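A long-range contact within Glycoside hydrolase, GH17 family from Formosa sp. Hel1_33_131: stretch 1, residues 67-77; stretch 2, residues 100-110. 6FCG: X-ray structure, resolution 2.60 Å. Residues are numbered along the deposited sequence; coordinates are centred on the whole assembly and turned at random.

Stretch 1 (67-77) SIEELKEDMKI
Stretch 2 100-110: LKAIRELKNED

Lys-72 anchors the contact between helix 68-77 and helix 100-109 with two salt bridges, both hydrogen-bonded: NZ donates to OE2 of Glu-105 at 2.8 Å and to OE1 of Glu-109 at 2.9 Å. The two acceptors lie one helical turn apart, so a single ammonium group can join both carboxylates. The CA-to-CB bond of Lys-72 points sideways, and its chain (chi1 to chi4 m, t, p, t) brings the amine nearer, seating the side chain as a knob among Ala-102, Glu-105, Leu-106 and Glu-109. Both glutamates point toward the first helix with chi1 m and chi2 t. The aliphatic part of the lysine packs as well, CG lying 3.8 Å from CB of Ala-102 and CE 3.9 Å from CD2 of Leu-106.

Both helices keep alpha phi/psi near -60/-40. Their axes approach to 8.8 Å and cross at -66°, with 66° between their N-to-C directions. The nearest CA atoms are those of Ile-68 and Ala-102, 5.5 Å apart; the small alanine side chain accompanies this close approach. CB of Ala-102 lies 4.2 Å from CG2 of Ile-68 (chi1 m, chi2 140°) and 4.0 Å from CB of Leu-71 (m, t). Farther along, Met-75 (chi1 m, chi2 m, chi3 95°) points toward the second helix; its CB meets CD1 of Leu-106 (m, t) at 3.4 Å, and its SD lies 3.8 Å from CG1 of Ile-103 (m, t), whose CA-to-CB bond points away although its end comes nearer. At the margin, CE of Lys-76 reaches 3.7 Å from CD2 of Leu-106. In all, 486 Å² is buried.

Before the first helix, OG of Ser-67 (phi/psi -77/163, chi1 p) caps N of Glu-70 at 3.1 Å, while N of Ser-67 donates to OE1 of Glu-70 at 2.9 Å. Asp-110, at -144/114, leaves helical geometry.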

ATOM      1  N   SER A  67      37.613   0.485  27.864  1.00 25.88           N
ATOM      2  CA  SER A  67      38.842   0.371  28.657  1.00 26.31           C
ATOM      3  C   SER A  67      39.079  -1.081  29.093  1.00 26.18           C
ATOM      4  O   SER A  67      38.157  -1.898  29.107  1.00 26.12           O
ATOM      5  CB  SER A  67      38.748   1.282  29.897  1.00 25.23           C
ATOM      6  OG  SER A  67      37.833   0.759  30.847  1.00 24.27           O
ATOM      7  N   ILE A  68      40.304  -1.363  29.497  1.00 26.48           N
ATOM      8  CA  ILE A  68      40.657  -2.651  30.083  1.00 28.76           C
ATOM      9  C   ILE A  68      39.786  -2.959  31.315  1.00 28.85           C
ATOM     10  O   ILE A  68      39.343  -4.092  31.462  1.00 27.94           O
ATOM     11  CB  ILE A  68      42.195  -2.731  30.380  1.00 30.59           C
ATOM     12  CG1 ILE A  68      42.966  -2.883  29.056  1.00 31.58           C
ATOM     13  CG2 ILE A  68      42.551  -3.911  31.268  1.00 30.43           C
ATOM     14  CD1 ILE A  68      44.238  -2.074  28.990  1.00 34.59           C
ATOM     15  N   GLU A  69      39.518  -1.951  32.150  1.00 30.92           N
ATOM     16  CA  GLU A  69      38.651  -2.072  33.341  1.00 35.57           C
ATOM     17  C   GLU A  69      37.235  -2.545  32.872  1.00 32.66           C
ATOM     18  O   GLU A  69      36.674  -3.525  33.414  1.00 31.51           O
ATOM     19  CB  GLU A  69      38.664  -0.678  34.204  1.00 39.87           C
ATOM     20  CG  GLU A  69      39.999  -0.424  34.971  1.00 50.52           C
ATOM     21  CD  GLU A  69      41.058   0.422  34.229  1.00 60.67           C
ATOM     22  OE1 GLU A  69      41.306   0.160  33.022  1.00 60.94           O
ATOM     23  OE2 GLU A  69      41.695   1.312  34.878  1.00 70.62           O
ATOM     24  N   GLU A  70      36.702  -1.912  31.826  1.00 29.30           N
ATOM     25  CA  GLU A  70      35.384  -2.285  31.263  1.00 28.35           C
ATOM     26  C   GLU A  70      35.351  -3.710  30.682  1.00 25.39           C
ATOM     27  O   GLU A  70      34.436  -4.492  30.962  1.00 22.49           O
ATOM     28  CB  GLU A  70      34.919  -1.263  30.230  1.00 28.20           C
ATOM     29  CG  GLU A  70      34.529   0.076  30.832  1.00 30.38           C
ATOM     30  CD  GLU A  70      34.271   1.188  29.800  1.00 32.58           C
ATOM     31  OE1 GLU A  70      34.897   1.222  28.722  1.00 31.93           O
ATOM     32  OE2 GLU A  70      33.421   2.056  30.073  1.00 35.51           O
ATOM     33  N   LEU A  71      36.385  -4.066  29.944  1.00 24.52           N
ATOM     34  CA  LEU A  71      36.487  -5.418  29.411  1.00 25.83           C
ATOM     35  C   LEU A  71      36.569  -6.495  30.493  1.00 25.94           C
ATOM     36  O   LEU A  71      36.019  -7.581  30.314  1.00 27.65           O
ATOM     37  CB  LEU A  71      37.670  -5.533  28.457  1.00 26.25           C
ATOM     38  CG  LEU A  71      37.606  -4.612  27.217  1.00 26.56           C
ATOM     39  CD1 LEU A  71      38.968  -4.578  26.536  1.00 26.04           C
ATOM     40  CD2 LEU A  71      36.507  -5.037  26.261  1.00 25.69           C
ATOM     41  N   LYS A  72      37.223  -6.198  31.610  1.00 25.47           N
ATOM     42  CA  LYS A  72      37.310  -7.144  32.716  1.00 26.87           C
ATOM     43  C   LYS A  72      35.954  -7.409  33.346  1.00 24.74           C
ATOM     44  O   LYS A  72      35.639  -8.546  33.669  1.00 22.98           O
ATOM     45  CB  LYS A  72      38.281  -6.661  33.791  1.00 30.29           C
ATOM     46  CG  LYS A  72      39.736  -6.775  33.391  1.00 32.92           C
ATOM     47  CD  LYS A  72      40.657  -5.978  34.291  1.00 36.39           C
ATOM     48  CE  LYS A  72      40.911  -6.677  35.613  1.00 39.51           C
ATOM     49  NZ  LYS A  72      42.051  -6.002  36.291  1.00 40.71           N
ATOM     50  N   GLU A  73      35.153  -6.361  33.487  1.00 24.60           N
ATOM     51  CA  GLU A  73      33.754  -6.510  33.886  1.00 24.76           C
ATOM     52  C   GLU A  73      33.052  -7.589  33.030  1.00 24.57           C
ATOM     53  O   GLU A  73      32.462  -8.528  33.569  1.00 24.31           O
ATOM     54  CB  GLU A  73      33.014  -5.174  33.796  1.00 26.44           C
ATOM     55  CG  GLU A  73      33.381  -4.144  34.859  1.00 29.91           C
ATOM     56  CD  GLU A  73      32.719  -2.775  34.672  1.00 34.46           C
ATOM     57  OE1 GLU A  73      32.399  -2.378  33.528  1.00 37.74           O
ATOM     58  OE2 GLU A  73      32.481  -2.084  35.690  1.00 34.40           O
ATOM     59  N   ASP A  74      33.192  -7.490  31.705  1.00 23.62           N
ATOM     60  CA  ASP A  74      32.558  -8.444  30.775  1.00 22.95           C
ATOM     61  C   ASP A  74      33.088  -9.844  30.935  1.00 22.16           C
ATOM     62  O   ASP A  74      32.332 -10.818  30.963  1.00 21.20           O
ATOM     63  CB  ASP A  74      32.742  -8.007  29.314  1.00 23.51           C
ATOM     64  CG  ASP A  74      32.011  -6.733  28.985  1.00 23.46           C
ATOM     65  OD1 ASP A  74      31.271  -6.224  29.854  1.00 24.60           O
ATOM     66  OD2 ASP A  74      32.177  -6.186  27.872  1.00 23.60           O
ATOM     67  N   MET A  75      34.401  -9.944  31.030  1.00 23.19           N
ATOM     68  CA  MET A  75      35.032 -11.234  31.188  1.00 24.58           C
ATOM     69  C   MET A  75      34.537 -11.930  32.441  1.00 24.65           C
ATOM     70  O   MET A  75      34.282 -13.139  32.401  1.00 23.76           O
ATOM     71  CB  MET A  75      36.556 -11.104  31.235  1.00 25.42           C
ATOM     72  CG  MET A  75      37.254 -10.631  29.968  1.00 25.77           C
ATOM     73  SD  MET A  75      36.901 -11.526  28.457  1.00 28.65           S
ATOM     74  CE  MET A  75      35.572 -10.513  27.755  1.00 27.45           C
ATOM     75  N   LYS A  76      34.406 -11.186  33.543  1.00 26.27           N
ATOM     76  CA  LYS A  76      33.934 -11.784  34.792  1.00 27.02           C
ATOM     77  C   LYS A  76      32.511 -12.313  34.624  1.00 25.75           C
ATOM     78  O   LYS A  76      32.234 -13.446  35.029  1.00 25.15           O
ATOM     79  CB  LYS A  76      34.020 -10.823  35.977  1.00 29.64           C
ATOM     80  CG  LYS A  76      35.440 -10.414  36.377  1.00 32.39           C
ATOM     81  CD  LYS A  76      35.540  -9.919  37.820  1.00 33.80           C
ATOM     82  CE  LYS A  76      36.704  -8.966  38.070  1.00 37.01           C
ATOM     83  NZ  LYS A  76      36.313  -7.598  38.475  1.00 38.68           N
ATOM     84  N   ILE A  77      31.641 -11.512  33.996  1.00 23.10           N
ATOM     85  CA  ILE A  77      30.270 -11.909  33.682  1.00 20.86           C
ATOM     86  C   ILE A  77      30.202 -13.178  32.815  1.00 21.33           C
ATOM     87  O   ILE A  77      29.415 -14.108  33.096  1.00 22.03           O
ATOM     88  CB  ILE A  77      29.501 -10.766  32.986  1.00 20.00           C
ATOM     89  CG1 ILE A  77      29.260  -9.621  33.946  1.00 19.15           C
ATOM     90  CG2 ILE A  77      28.155 -11.247  32.423  1.00 20.19           C
ATOM     91  CD1 ILE A  77      29.032  -8.297  33.272  1.00 19.62           C
ATOM     92  N   LEU A 100      42.797  -9.326  25.318  1.00 22.52           N
ATOM     93  CA  LEU A 100      43.899 -10.188  25.737  1.00 22.09           C
ATOM     94  C   LEU A 100      44.586  -9.627  26.976  1.00 22.83           C
ATOM     95  O   LEU A 100      44.851 -10.389  27.913  1.00 25.28           O
ATOM     96  CB  LEU A 100      44.874 -10.408  24.584  1.00 21.21           C
ATOM     97  CG  LEU A 100      44.320 -11.246  23.425  1.00 21.49           C
ATOM     98  CD1 LEU A 100      45.152 -11.098  22.168  1.00 20.68           C
ATOM     99  CD2 LEU A 100      44.207 -12.726  23.803  1.00 21.55           C
ATOM    100  N   LYS A 101      44.806  -8.308  27.027  1.00 22.43           N
ATOM    101  CA  LYS A 101      45.398  -7.681  28.217  1.00 24.21           C
ATOM    102  C   LYS A 101      44.547  -7.885  29.468  1.00 23.44           C
ATOM    103  O   LYS A 101      45.073  -8.197  30.554  1.00 26.89           O
ATOM    104  CB  LYS A 101      45.675  -6.180  28.004  1.00 24.37           C
ATOM    105  CG  LYS A 101      46.923  -5.957  27.173  1.00 25.90           C
ATOM    106  CD  LYS A 101      47.144  -4.520  26.714  1.00 26.67           C
ATOM    107  CE  LYS A 101      48.168  -4.558  25.578  1.00 28.03           C
ATOM    108  NZ  LYS A 101      48.522  -3.218  25.079  1.00 29.58           N
ATOM    109  N   ALA A 102      43.250  -7.727  29.273  1.00 22.31           N
ATOM    110  CA  ALA A 102      42.272  -7.878  30.315  1.00 22.36           C
ATOM    111  C   ALA A 102      42.241  -9.287  30.843  1.00 22.96           C
ATOM    112  O   ALA A 102      42.200  -9.476  32.056  1.00 22.51           O
ATOM    113  CB  ALA A 102      40.890  -7.499  29.804  1.00 22.57           C
ATOM    114  N   ILE A 103      42.248 -10.266  29.943  1.00 22.66           N
ATOM    115  CA  ILE A 103      42.235 -11.658  30.349  1.00 24.10           C
ATOM    116  C   ILE A 103      43.522 -11.961  31.104  1.00 24.70           C
ATOM    117  O   ILE A 103      43.476 -12.623  32.143  1.00 24.27           O
ATOM    118  CB  ILE A 103      42.047 -12.621  29.157  1.00 25.35           C
ATOM    119  CG1 ILE A 103      40.635 -12.424  28.555  1.00 25.69           C
ATOM    120  CG2 ILE A 103      42.226 -14.081  29.567  1.00 26.45           C
ATOM    121  CD1 ILE A 103      40.375 -13.177  27.275  1.00 25.62           C
ATOM    122  N   ARG A 104      44.659 -11.458  30.611  1.00 26.13           N
ATOM    123  CA  ARG A 104      45.937 -11.673  31.288  1.00 26.03           C
ATOM    124  C   ARG A 104      45.911 -11.122  32.709  1.00 27.11           C
ATOM    125  O   ARG A 104      46.270 -11.851  33.646  1.00 28.60           O
ATOM    126  CB  ARG A 104      47.112 -11.102  30.524  1.00 26.60           C
ATOM    127  CG  ARG A 104      48.430 -11.376  31.235  1.00 27.27           C
ATOM    128  CD  ARG A 104      49.652 -10.865  30.502  1.00 28.57           C
ATOM    129  NE  ARG A 104      50.194 -11.567  29.314  1.00 32.33           N
ATOM    130  CZ  ARG A 104      50.070 -12.858  28.948  1.00 31.83           C
ATOM    131  NH1 ARG A 104      49.343 -13.791  29.627  1.00 32.22           N
ATOM    132  NH2 ARG A 104      50.693 -13.218  27.822  1.00 27.95           N
ATOM    133  N   GLU A 105      45.445  -9.890  32.896  1.00 26.54           N
ATOM    134  CA  GLU A 105      45.299  -9.351  34.248  1.00 27.50           C
ATOM    135  C   GLU A 105      44.435 -10.231  35.151  1.00 26.22           C
ATOM    136  O   GLU A 105      44.812 -10.497  36.296  1.00 25.68           O
ATOM    137  CB  GLU A 105      44.737  -7.935  34.245  1.00 30.89           C
ATOM    138  CG  GLU A 105      45.766  -6.869  33.887  1.00 34.32           C
ATOM    139  CD  GLU A 105      45.225  -5.451  34.044  1.00 36.62           C
ATOM    140  OE1 GLU A 105      45.695  -4.554  33.313  1.00 36.51           O
ATOM    141  OE2 GLU A 105      44.323  -5.226  34.896  1.00 39.49           O
ATOM    142  N   LEU A 106      43.292 -10.701  34.642  1.00 25.84           N
ATOM    143  CA  LEU A 106      42.418 -11.560  35.442  1.00 24.91           C
ATOM    144  C   LEU A 106      43.030 -12.924  35.789  1.00 24.25           C
ATOM    145  O   LEU A 106      42.736 -13.466  36.837  1.00 21.82           O
ATOM    146  CB  LEU A 106      41.062 -11.798  34.787  1.00 24.32           C
ATOM    147  CG  LEU A 106      40.146 -10.617  34.549  1.00 25.28           C
ATOM    148  CD1 LEU A 106      39.186 -10.905  33.424  1.00 26.36           C
ATOM    149  CD2 LEU A 106      39.351 -10.214  35.790  1.00 25.37           C
ATOM    150  N   LYS A 107      43.856 -13.469  34.907  1.00 25.25           N
ATOM    151  CA  LYS A 107      44.568 -14.712  35.193  1.00 27.95           C
ATOM    152  C   LYS A 107      45.693 -14.531  36.247  1.00 28.41           C
ATOM    153  O   LYS A 107      45.966 -15.454  37.003  1.00 26.03           O
ATOM    154  CB  LYS A 107      45.138 -15.356  33.908  1.00 28.11           C
ATOM    155  CG  LYS A 107      44.063 -15.713  32.898  1.00 27.76           C
ATOM    156  CD  LYS A 107      44.510 -16.527  31.697  1.00 28.10           C
ATOM    157  CE  LYS A 107      45.607 -17.539  31.915  1.00 28.07           C
ATOM    158  NZ  LYS A 107      45.645 -18.452  30.749  1.00 30.05           N
ATOM    159  N   ASN A 108      46.309 -13.349  36.298  1.00 30.79           N
ATOM    160  CA  ASN A 108      47.255 -13.028  37.361  1.00 32.89           C
ATOM    161  C   ASN A 108      46.568 -12.813  38.703  1.00 32.19           C
ATOM    162  O   ASN A 108      47.135 -13.180  39.720  1.00 32.49           O
ATOM    163  CB  ASN A 108      48.069 -11.789  37.030  1.00 36.02           C
ATOM    164  CG  ASN A 108      48.908 -11.947  35.769  1.00 37.62           C
ATOM    165  OD1 ASN A 108      49.257 -13.036  35.389  1.00 31.09           O
ATOM    166  ND2 ASN A 108      49.267 -10.824  35.132  1.00 43.08           N
ATOM    167  N   GLU A 109      45.360 -12.242  38.698  1.00 32.70           N
ATOM    168  CA  GLU A 109      44.563 -12.047  39.919  1.00 37.02           C
ATOM    169  C   GLU A 109      44.038 -13.340  40.497  1.00 35.59           C
ATOM    170  O   GLU A 109      43.913 -13.479  41.705  1.00 37.99           O
ATOM    171  CB  GLU A 109      43.364 -11.119  39.681  1.00 40.92           C
ATOM    172  CG  GLU A 109      43.742  -9.651  39.593  1.00 50.19           C
ATOM    173  CD  GLU A 109      42.585  -8.733  39.106  1.00 55.18           C
ATOM    174  OE1 GLU A 109      42.856  -7.670  38.467  1.00 55.06           O
ATOM    175  OE2 GLU A 109      41.398  -9.051  39.386  1.00 54.05           O
ATOM    176  N   ASP A 110      43.727 -14.281  39.628  1.00 34.28           N
ATOM    177  CA  ASP A 110      43.040 -15.495  40.009  1.00 33.58           C
ATOM    178  C   ASP A 110      43.623 -16.614  39.151  1.00 33.07           C
ATOM    179  O   ASP A 110      43.438 -16.645  37.933  1.00 30.33           O
ATOM    180  CB  ASP A 110      41.534 -15.312  39.782  1.00 34.00           C
ATOM    181  CG  ASP A 110      40.694 -16.561  40.135  1.00 36.65           C
ATOM    182  OD1 ASP A 110      41.211 -17.587  40.632  1.00 42.73           O
ATOM    183  OD2 ASP A 110      39.476 -16.508  39.923  1.00 34.79           O
TER